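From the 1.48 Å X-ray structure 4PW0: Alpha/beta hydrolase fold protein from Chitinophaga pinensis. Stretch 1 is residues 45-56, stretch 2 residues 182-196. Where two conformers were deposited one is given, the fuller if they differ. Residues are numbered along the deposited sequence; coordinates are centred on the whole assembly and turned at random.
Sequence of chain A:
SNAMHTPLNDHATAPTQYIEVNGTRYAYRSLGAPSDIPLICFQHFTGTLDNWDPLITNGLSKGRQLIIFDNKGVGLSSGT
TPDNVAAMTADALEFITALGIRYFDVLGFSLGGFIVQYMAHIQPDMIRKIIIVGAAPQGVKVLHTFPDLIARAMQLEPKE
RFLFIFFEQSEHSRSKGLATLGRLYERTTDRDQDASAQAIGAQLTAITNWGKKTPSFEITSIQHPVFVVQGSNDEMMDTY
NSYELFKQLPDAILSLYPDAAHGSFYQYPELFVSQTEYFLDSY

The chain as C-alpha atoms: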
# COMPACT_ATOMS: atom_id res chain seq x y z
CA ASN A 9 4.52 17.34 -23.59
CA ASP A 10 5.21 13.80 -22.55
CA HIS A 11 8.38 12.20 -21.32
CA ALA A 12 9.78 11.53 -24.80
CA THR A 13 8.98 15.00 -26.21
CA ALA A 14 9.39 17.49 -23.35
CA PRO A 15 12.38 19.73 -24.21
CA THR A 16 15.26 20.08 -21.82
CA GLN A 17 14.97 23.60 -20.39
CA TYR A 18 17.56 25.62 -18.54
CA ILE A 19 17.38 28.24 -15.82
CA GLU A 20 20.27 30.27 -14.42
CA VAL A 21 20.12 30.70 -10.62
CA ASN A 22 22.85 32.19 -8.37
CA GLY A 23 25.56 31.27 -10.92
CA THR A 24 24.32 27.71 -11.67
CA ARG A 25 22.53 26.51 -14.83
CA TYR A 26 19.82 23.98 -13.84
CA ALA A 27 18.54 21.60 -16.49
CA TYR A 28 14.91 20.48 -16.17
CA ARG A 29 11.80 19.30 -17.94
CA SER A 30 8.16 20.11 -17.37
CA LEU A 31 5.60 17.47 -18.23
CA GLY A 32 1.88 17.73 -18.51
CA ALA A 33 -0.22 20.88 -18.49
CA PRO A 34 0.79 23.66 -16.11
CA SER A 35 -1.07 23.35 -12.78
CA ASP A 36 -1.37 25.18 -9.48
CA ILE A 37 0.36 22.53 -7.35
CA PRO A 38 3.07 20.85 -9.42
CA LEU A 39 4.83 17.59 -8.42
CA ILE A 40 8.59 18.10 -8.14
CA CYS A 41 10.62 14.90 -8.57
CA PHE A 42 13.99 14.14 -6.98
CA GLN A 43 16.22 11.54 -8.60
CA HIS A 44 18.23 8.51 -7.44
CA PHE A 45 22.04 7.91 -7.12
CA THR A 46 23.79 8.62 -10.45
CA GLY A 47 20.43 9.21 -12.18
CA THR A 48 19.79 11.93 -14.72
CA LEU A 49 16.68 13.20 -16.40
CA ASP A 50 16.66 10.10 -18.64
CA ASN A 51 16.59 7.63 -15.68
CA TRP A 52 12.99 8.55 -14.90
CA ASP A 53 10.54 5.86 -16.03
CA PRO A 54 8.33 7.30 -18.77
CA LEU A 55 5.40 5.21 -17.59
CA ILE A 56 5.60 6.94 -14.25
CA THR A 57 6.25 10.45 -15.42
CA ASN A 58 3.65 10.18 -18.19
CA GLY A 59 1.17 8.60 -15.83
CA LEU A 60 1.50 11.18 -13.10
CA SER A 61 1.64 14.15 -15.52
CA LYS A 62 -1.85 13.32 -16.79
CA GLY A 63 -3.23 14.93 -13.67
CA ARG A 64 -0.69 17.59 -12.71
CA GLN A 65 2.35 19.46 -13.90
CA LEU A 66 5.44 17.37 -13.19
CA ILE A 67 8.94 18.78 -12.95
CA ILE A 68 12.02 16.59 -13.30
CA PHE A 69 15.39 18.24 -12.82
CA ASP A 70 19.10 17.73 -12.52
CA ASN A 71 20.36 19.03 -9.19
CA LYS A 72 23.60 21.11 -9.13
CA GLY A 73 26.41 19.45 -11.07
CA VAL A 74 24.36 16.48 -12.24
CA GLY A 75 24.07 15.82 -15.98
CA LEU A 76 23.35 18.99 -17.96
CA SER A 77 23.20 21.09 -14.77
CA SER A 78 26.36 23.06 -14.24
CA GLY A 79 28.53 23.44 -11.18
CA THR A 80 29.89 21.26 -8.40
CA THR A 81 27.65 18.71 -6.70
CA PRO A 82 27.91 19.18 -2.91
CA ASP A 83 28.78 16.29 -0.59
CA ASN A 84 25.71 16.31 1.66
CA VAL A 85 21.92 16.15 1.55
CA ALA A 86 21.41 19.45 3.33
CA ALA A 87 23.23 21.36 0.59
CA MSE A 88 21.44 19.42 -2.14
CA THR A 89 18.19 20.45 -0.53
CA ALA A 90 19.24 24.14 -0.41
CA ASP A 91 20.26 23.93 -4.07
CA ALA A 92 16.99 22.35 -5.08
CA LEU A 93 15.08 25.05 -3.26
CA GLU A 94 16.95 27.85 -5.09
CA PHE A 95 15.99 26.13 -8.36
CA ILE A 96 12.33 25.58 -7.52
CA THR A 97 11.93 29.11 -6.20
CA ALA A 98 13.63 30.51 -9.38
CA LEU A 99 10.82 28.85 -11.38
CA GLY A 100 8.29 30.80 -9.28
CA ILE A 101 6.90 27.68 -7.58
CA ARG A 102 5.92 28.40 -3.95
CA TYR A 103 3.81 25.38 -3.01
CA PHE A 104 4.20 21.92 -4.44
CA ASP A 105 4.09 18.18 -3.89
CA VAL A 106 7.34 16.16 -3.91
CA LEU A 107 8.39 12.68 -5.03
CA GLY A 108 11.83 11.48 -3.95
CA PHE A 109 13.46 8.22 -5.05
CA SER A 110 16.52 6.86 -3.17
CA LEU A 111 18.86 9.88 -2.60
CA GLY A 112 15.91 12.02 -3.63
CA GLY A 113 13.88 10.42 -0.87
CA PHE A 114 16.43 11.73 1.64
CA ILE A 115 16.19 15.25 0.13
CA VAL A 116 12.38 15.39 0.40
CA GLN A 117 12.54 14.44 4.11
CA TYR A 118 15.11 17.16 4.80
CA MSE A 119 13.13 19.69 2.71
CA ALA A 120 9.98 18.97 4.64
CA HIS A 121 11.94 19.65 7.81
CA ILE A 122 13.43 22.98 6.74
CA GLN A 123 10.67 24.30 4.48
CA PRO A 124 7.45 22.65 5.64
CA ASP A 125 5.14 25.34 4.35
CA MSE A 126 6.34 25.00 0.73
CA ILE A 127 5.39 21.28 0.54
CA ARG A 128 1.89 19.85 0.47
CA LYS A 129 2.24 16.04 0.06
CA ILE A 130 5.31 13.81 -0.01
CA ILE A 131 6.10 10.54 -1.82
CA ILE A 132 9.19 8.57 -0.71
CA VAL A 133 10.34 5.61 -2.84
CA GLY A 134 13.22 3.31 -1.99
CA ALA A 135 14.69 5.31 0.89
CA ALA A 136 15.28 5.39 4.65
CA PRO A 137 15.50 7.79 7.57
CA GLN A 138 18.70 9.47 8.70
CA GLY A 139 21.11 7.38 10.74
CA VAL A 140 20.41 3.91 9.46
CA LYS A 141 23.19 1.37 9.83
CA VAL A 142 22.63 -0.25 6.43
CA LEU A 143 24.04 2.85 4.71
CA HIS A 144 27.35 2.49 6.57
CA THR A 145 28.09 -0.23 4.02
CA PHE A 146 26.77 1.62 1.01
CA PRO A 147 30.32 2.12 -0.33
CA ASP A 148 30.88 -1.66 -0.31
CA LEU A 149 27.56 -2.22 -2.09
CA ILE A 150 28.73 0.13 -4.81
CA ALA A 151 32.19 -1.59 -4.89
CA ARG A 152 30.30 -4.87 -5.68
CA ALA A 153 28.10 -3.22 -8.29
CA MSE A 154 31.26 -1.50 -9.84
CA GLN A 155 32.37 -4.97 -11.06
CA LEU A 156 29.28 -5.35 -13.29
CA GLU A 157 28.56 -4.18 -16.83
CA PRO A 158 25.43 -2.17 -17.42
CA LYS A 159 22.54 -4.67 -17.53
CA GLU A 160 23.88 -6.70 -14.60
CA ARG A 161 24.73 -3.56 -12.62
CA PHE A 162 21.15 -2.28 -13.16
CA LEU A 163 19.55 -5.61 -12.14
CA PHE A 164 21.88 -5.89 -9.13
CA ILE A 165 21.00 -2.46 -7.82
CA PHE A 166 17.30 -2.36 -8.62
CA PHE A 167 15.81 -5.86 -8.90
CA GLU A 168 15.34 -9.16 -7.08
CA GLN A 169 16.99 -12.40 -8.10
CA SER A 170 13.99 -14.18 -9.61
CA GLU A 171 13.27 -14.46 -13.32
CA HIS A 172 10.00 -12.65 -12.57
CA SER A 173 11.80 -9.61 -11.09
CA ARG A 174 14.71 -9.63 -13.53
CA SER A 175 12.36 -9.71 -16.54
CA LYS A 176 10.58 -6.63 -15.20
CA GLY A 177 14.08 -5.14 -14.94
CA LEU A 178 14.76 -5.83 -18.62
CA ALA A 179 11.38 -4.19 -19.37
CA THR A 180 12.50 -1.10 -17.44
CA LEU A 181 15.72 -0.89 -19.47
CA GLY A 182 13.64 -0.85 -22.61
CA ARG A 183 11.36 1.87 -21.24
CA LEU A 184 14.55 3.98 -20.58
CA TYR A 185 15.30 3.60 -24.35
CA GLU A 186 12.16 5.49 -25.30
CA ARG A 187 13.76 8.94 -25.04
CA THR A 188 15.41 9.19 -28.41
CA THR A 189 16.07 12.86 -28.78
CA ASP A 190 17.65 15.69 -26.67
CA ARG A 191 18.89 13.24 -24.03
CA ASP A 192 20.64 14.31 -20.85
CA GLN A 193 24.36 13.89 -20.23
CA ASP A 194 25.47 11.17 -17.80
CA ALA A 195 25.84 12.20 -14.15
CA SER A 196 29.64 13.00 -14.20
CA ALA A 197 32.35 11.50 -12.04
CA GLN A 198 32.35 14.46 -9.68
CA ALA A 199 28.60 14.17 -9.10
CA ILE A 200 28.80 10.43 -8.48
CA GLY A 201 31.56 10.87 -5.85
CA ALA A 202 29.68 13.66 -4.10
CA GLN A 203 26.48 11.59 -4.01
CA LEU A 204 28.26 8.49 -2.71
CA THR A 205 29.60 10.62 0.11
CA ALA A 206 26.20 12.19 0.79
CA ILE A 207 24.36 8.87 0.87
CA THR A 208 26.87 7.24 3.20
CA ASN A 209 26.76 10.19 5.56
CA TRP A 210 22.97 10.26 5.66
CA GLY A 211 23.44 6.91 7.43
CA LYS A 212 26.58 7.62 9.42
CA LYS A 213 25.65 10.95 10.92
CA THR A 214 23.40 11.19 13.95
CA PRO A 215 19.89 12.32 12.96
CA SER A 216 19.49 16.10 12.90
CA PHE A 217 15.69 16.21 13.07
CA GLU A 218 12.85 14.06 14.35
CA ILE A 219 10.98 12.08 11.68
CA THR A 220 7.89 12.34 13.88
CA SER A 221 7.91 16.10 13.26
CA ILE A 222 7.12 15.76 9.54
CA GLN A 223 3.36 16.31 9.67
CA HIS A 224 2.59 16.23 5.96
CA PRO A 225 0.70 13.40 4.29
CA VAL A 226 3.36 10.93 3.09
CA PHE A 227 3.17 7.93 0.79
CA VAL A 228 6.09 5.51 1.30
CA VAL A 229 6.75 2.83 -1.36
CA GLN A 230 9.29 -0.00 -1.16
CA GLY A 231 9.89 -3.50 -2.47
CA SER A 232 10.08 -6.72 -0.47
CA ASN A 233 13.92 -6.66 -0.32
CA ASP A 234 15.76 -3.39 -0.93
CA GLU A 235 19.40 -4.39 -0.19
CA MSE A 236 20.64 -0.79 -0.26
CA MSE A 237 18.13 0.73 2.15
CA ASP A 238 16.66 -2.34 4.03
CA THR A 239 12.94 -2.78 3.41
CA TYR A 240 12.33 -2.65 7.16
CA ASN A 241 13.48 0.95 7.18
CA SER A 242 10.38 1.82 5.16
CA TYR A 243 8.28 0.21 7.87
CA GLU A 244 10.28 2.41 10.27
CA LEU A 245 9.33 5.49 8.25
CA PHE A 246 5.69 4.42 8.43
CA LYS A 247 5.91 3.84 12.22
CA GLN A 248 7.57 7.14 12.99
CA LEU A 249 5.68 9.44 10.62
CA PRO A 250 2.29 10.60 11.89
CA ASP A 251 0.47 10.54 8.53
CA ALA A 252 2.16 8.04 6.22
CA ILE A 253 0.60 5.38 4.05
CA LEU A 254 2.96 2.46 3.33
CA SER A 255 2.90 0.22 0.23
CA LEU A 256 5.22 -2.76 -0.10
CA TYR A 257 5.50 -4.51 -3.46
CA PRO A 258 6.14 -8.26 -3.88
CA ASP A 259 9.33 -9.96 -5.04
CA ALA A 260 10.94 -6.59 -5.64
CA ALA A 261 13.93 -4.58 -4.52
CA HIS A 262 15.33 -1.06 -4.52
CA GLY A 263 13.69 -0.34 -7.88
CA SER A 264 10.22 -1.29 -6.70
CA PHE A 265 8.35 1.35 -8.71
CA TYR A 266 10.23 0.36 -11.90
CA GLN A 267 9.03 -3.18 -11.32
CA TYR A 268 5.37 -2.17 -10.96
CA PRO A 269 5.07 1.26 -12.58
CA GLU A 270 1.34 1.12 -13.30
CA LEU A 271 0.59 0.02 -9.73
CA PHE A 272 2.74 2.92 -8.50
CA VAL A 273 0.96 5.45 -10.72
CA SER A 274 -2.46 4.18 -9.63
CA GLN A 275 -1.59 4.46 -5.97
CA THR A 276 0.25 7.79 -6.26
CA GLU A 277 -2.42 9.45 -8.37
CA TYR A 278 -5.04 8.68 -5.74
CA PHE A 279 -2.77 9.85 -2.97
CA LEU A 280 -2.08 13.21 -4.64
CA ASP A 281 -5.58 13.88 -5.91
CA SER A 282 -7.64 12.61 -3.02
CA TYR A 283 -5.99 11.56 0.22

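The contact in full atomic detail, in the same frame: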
# COMPACT_ATOMS: atom_id res chain seq x y z
N PHE A 45 20.54 7.89 -7.01
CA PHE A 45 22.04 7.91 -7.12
C PHE A 45 22.52 7.64 -8.53
O PHE A 45 22.25 6.61 -9.08
CB PHE A 45 22.62 6.83 -6.20
CG PHE A 45 24.12 6.61 -6.28
CD1 PHE A 45 25.02 7.64 -6.07
CD2 PHE A 45 24.63 5.36 -6.50
CE1 PHE A 45 26.38 7.40 -6.13
CE2 PHE A 45 25.98 5.11 -6.58
CZ PHE A 45 26.89 6.15 -6.38
N THR A 46 23.25 8.59 -9.08
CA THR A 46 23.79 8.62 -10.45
C THR A 46 22.74 8.93 -11.52
O THR A 46 23.11 9.09 -12.69
CB THR A 46 24.59 7.39 -10.90
OG1 THR A 46 23.69 6.34 -11.33
CG2 THR A 46 25.52 6.91 -9.85
N GLY A 47 21.47 9.02 -11.16
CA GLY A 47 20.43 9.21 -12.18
C GLY A 47 20.40 10.59 -12.75
O GLY A 47 20.66 11.57 -12.05
N THR A 48 20.00 10.66 -14.01
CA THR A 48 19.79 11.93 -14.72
C THR A 48 18.35 12.01 -15.17
O THR A 48 17.50 11.23 -14.76
CB THR A 48 20.76 12.03 -15.93
OG1 THR A 48 20.38 11.05 -16.90
CG2 THR A 48 22.21 11.82 -15.46
N LEU A 49 18.03 13.02 -15.98
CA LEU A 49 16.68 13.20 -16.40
C LEU A 49 16.11 11.96 -17.10
O LEU A 49 14.90 11.67 -16.97
CB LEU A 49 16.53 14.39 -17.36
CG LEU A 49 16.81 15.75 -16.73
CD1 LEU A 49 17.04 16.81 -17.81
CD2 LEU A 49 15.65 16.18 -15.83
N ASP A 50 16.99 11.24 -17.81
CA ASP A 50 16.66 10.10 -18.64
C ASP A 50 16.52 8.76 -17.85
O ASP A 50 16.21 7.71 -18.44
CB ASP A 50 17.73 9.95 -19.75
CG ASP A 50 17.81 11.16 -20.69
OD1 ASP A 50 16.77 11.84 -20.96
OD2 ASP A 50 18.99 11.38 -21.12
N ASN A 51 16.79 8.82 -16.54
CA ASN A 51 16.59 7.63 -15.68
C ASN A 51 15.21 7.56 -15.10
O ASN A 51 14.83 6.57 -14.46
CB ASN A 51 17.64 7.61 -14.59
CG ASN A 51 19.02 7.32 -15.15
OD1 ASN A 51 19.82 8.22 -15.45
ND2 ASN A 51 19.28 6.02 -15.38
N TRP A 52 14.39 8.62 -15.27
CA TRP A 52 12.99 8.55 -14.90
C TRP A 52 12.23 7.61 -15.83
O TRP A 52 12.42 7.65 -17.06
CB TRP A 52 12.33 9.93 -14.88
CG TRP A 52 12.80 10.80 -13.77
CD1 TRP A 52 13.65 11.89 -13.87
CD2 TRP A 52 12.47 10.68 -12.39
NE1 TRP A 52 13.90 12.41 -12.63
CE2 TRP A 52 13.16 11.71 -11.71
CE3 TRP A 52 11.65 9.81 -11.66
CZ2 TRP A 52 13.10 11.85 -10.32
CZ3 TRP A 52 11.58 9.96 -10.29
CH2 TRP A 52 12.31 10.97 -9.63
N ASP A 53 11.33 6.82 -15.27
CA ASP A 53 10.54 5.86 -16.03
C ASP A 53 9.43 6.64 -16.72
O ASP A 53 8.60 7.26 -16.06
CB ASP A 53 9.94 4.87 -15.04
CG ASP A 53 9.18 3.74 -15.66
OD1 ASP A 53 8.83 3.77 -16.88
OD2 ASP A 53 8.94 2.76 -14.88
N PRO A 54 9.42 6.59 -18.08
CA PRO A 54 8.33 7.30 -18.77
C PRO A 54 6.93 6.85 -18.42
O PRO A 54 6.02 7.67 -18.40
CB PRO A 54 8.61 7.00 -20.26
CG PRO A 54 9.46 5.81 -20.30
CD PRO A 54 10.28 5.82 -19.01
N LEU A 55 6.74 5.58 -18.03
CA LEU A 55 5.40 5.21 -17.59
C LEU A 55 4.95 5.97 -16.36
O LEU A 55 3.78 6.30 -16.19
CB LEU A 55 5.29 3.71 -17.30
CG LEU A 55 4.98 2.81 -18.44
CD1 LEU A 55 4.85 1.37 -18.03
CD2 LEU A 55 3.71 3.24 -19.17
N ILE A 56 5.91 6.25 -15.47
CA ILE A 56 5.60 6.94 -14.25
C ILE A 56 5.43 8.43 -14.47
O ILE A 56 4.45 9.04 -14.02
CB ILE A 56 6.67 6.63 -13.19
CG1 ILE A 56 6.63 5.11 -12.88
CG2 ILE A 56 6.40 7.45 -11.95
CD1 ILE A 56 7.68 4.65 -11.88
N GLY A 182 14.21 -1.23 -21.34
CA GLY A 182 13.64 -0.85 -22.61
C GLY A 182 12.85 0.44 -22.50
O GLY A 182 12.87 1.27 -23.40
N ARG A 183 12.09 0.64 -21.40
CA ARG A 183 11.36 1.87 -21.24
C ARG A 183 12.33 3.06 -21.21
O ARG A 183 11.98 4.12 -21.75
CB ARG A 183 10.49 1.85 -20.02
CG ARG A 183 9.36 0.82 -20.11
CD ARG A 183 8.17 1.05 -19.22
NE ARG A 183 8.58 1.11 -17.82
CZ ARG A 183 8.85 0.05 -17.05
NH1 ARG A 183 8.76 -1.18 -17.54
NH2 ARG A 183 9.27 0.27 -15.80
N LEU A 184 13.53 2.89 -20.66
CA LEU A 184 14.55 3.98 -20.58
C LEU A 184 15.16 4.29 -21.95
O LEU A 184 15.81 5.32 -22.13
CB LEU A 184 15.67 3.64 -19.60
CG LEU A 184 15.15 3.53 -18.15
CD1 LEU A 184 16.32 3.29 -17.23
CD2 LEU A 184 14.37 4.72 -17.66
N TYR A 185 14.89 3.41 -22.94
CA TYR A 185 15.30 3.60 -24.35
C TYR A 185 14.38 4.55 -25.13
O TYR A 185 14.73 5.00 -26.26
CB TYR A 185 15.43 2.26 -25.03
CG TYR A 185 16.24 2.09 -26.35
CD1 TYR A 185 17.60 2.36 -26.39
CD2 TYR A 185 15.66 1.54 -27.48
CE1 TYR A 185 18.36 2.12 -27.56
CE2 TYR A 185 16.39 1.31 -28.64
CZ TYR A 185 17.72 1.63 -28.69
OH TYR A 185 18.48 1.38 -29.85
N GLU A 186 13.21 4.77 -24.60
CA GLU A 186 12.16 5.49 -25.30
C GLU A 186 12.53 6.92 -25.63
O GLU A 186 12.12 7.40 -26.71
CB GLU A 186 10.84 5.47 -24.54
CG GLU A 186 9.67 5.91 -25.43
CD GLU A 186 8.63 6.72 -24.78
OE1 GLU A 186 8.86 7.27 -23.70
OE2 GLU A 186 7.55 6.82 -25.35
N ARG A 187 13.32 7.58 -24.76
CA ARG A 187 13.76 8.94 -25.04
C ARG A 187 14.82 8.84 -26.07
O ARG A 187 15.98 8.43 -25.79
CB ARG A 187 14.28 9.64 -23.75
CG ARG A 187 14.82 11.05 -23.89
CD ARG A 187 13.79 12.13 -23.68
NE ARG A 187 14.35 13.45 -23.97
CZ ARG A 187 13.66 14.58 -23.81
NH1 ARG A 187 12.41 14.56 -23.38
NH2 ARG A 187 14.25 15.72 -24.07
N THR A 188 14.48 9.30 -27.28
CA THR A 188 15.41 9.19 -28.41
C THR A 188 16.21 10.46 -28.69
O THR A 188 17.33 10.45 -29.20
CB THR A 188 14.66 8.87 -29.70
OG1 THR A 188 13.70 9.90 -29.98
CG2 THR A 188 13.95 7.55 -29.57
N THR A 189 15.62 11.58 -28.33
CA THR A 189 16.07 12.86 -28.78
C THR A 189 16.35 13.83 -27.62
O THR A 189 15.54 13.85 -26.66
CB THR A 189 14.98 13.38 -29.72
OG1 THR A 189 14.75 12.38 -30.74
CG2 THR A 189 15.38 14.68 -30.33
N ASP A 190 17.39 14.65 -27.69
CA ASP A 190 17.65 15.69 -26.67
C ASP A 190 17.78 15.02 -25.30
O ASP A 190 17.13 15.39 -24.34
CB ASP A 190 16.50 16.72 -26.68
CG ASP A 190 16.70 17.96 -25.78
OD1 ASP A 190 17.85 18.35 -25.51
OD2 ASP A 190 15.62 18.59 -25.39
N ARG A 191 18.63 14.00 -25.26
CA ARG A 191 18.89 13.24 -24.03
C ARG A 191 19.83 14.02 -23.13
O ARG A 191 20.54 14.92 -23.58
CB ARG A 191 19.42 11.83 -24.38
CG ARG A 191 18.33 10.78 -24.75
CD ARG A 191 18.80 9.30 -24.83
NE ARG A 191 18.78 8.53 -23.55
CZ ARG A 191 17.87 7.62 -23.15
NH1 ARG A 191 16.88 7.20 -23.91
NH2 ARG A 191 17.99 7.01 -21.94
N ASP A 192 19.76 13.69 -21.82
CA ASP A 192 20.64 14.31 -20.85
C ASP A 192 22.05 13.72 -20.99
O ASP A 192 22.25 12.67 -21.66
CB ASP A 192 20.06 14.05 -19.46
CG ASP A 192 20.53 15.00 -18.41
OD1 ASP A 192 21.45 15.82 -18.65
OD2 ASP A 192 19.89 14.91 -17.31
N GLN A 193 23.03 14.43 -20.46
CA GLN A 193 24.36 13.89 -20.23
C GLN A 193 24.30 12.88 -19.08
O GLN A 193 23.38 12.87 -18.31
CB GLN A 193 25.33 15.00 -19.86
CG GLN A 193 25.67 15.97 -20.98
CD GLN A 193 26.67 17.03 -20.54
OE1 GLN A 193 27.05 17.15 -19.36
NE2 GLN A 193 27.11 17.82 -21.50
N ASP A 194 25.33 12.05 -18.96
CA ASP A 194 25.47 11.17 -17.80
C ASP A 194 25.80 12.00 -16.58
O ASP A 194 26.13 13.20 -16.68
CB ASP A 194 26.53 10.11 -18.04
CG ASP A 194 26.17 9.17 -19.18
OD1 ASP A 194 25.00 8.67 -19.25
OD2 ASP A 194 27.11 8.93 -19.98
N ALA A 195 25.74 11.40 -15.38
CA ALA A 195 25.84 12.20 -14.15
C ALA A 195 27.11 13.04 -13.99
O ALA A 195 27.05 14.11 -13.43
CB ALA A 195 25.69 11.32 -12.93
N SER A 196 28.24 12.47 -14.41
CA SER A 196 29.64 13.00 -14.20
C SER A 196 30.30 12.36 -12.99
O SER A 196 29.68 12.13 -11.95
CB SER A 196 29.88 14.56 -14.13
OG SER A 196 29.51 15.08 -12.85
O HOH W 1 24.58 8.76 -15.02

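The two stretches run antiparallel, Thr46 facing Ala195, Leu49 facing Asp192 and Asp53 facing Leu184, and they bury 748 Å² between them. Most of both is loop, and no direct backbone-to-backbone hydrogen bond joins them; three carboxylates, Asp50, Asp53 and Asp192, accept all four direct hydrogen bonds between the stretches.

At the centre the two chains trade aspartates. Leu49 N donates to Asp192 OD2 at 3.0 Å and nearly straight, while Asp192 N donates to Asp50 OD2 at a short 2.5 Å. Each stretch thus gives one backbone N-H and accepts one through an aspartate oxygen, a reciprocal clasp at the Leu49 and Asp192 pairing. Beside it, Thr48 CG2 packs 3.3 Å from Gln193 O. Asp50, turned toward its partner and buried, also has positive charge nearby: Asp50 OD2 lies 3.8 Å from Arg191 NE, a long salt bridge with the oxygen well out of the guanidinium plane, so charge alone acts. Asp50 OD1 is hydrogen-bonded elsewhere in the structure. Arg191 NH1 and NH2 both donate to Leu184 O at 2.8 Å, and Arg191 NH1 also to Arg187 O at a very short 2.4 Å.

Asp53 accepts three bonds: Asp53 OD1 takes Leu55 N at 3.0 Å, capping the helix that starts at Pro54, and Arg183 NE at 2.8 Å, and Asp53 OD2 takes Arg183 NH2 at 2.7 Å. The carboxylate meets the guanidinium edge near its plane, a paired salt bridge that fastens a helix cap to the opposite stretch.

Apolar atoms fill in around these bonds. Leu184 CD2 lies 3.6 Å from both Asp50 O and Trp52 O, and Leu55 CD1 rests 3.5 Å from Arg183 CD. At the Thr46 and Ala195 end a water bridges the backbones, donating to Thr46 O at 2.8 Å and accepting from Ala195 N at 2.9 Å.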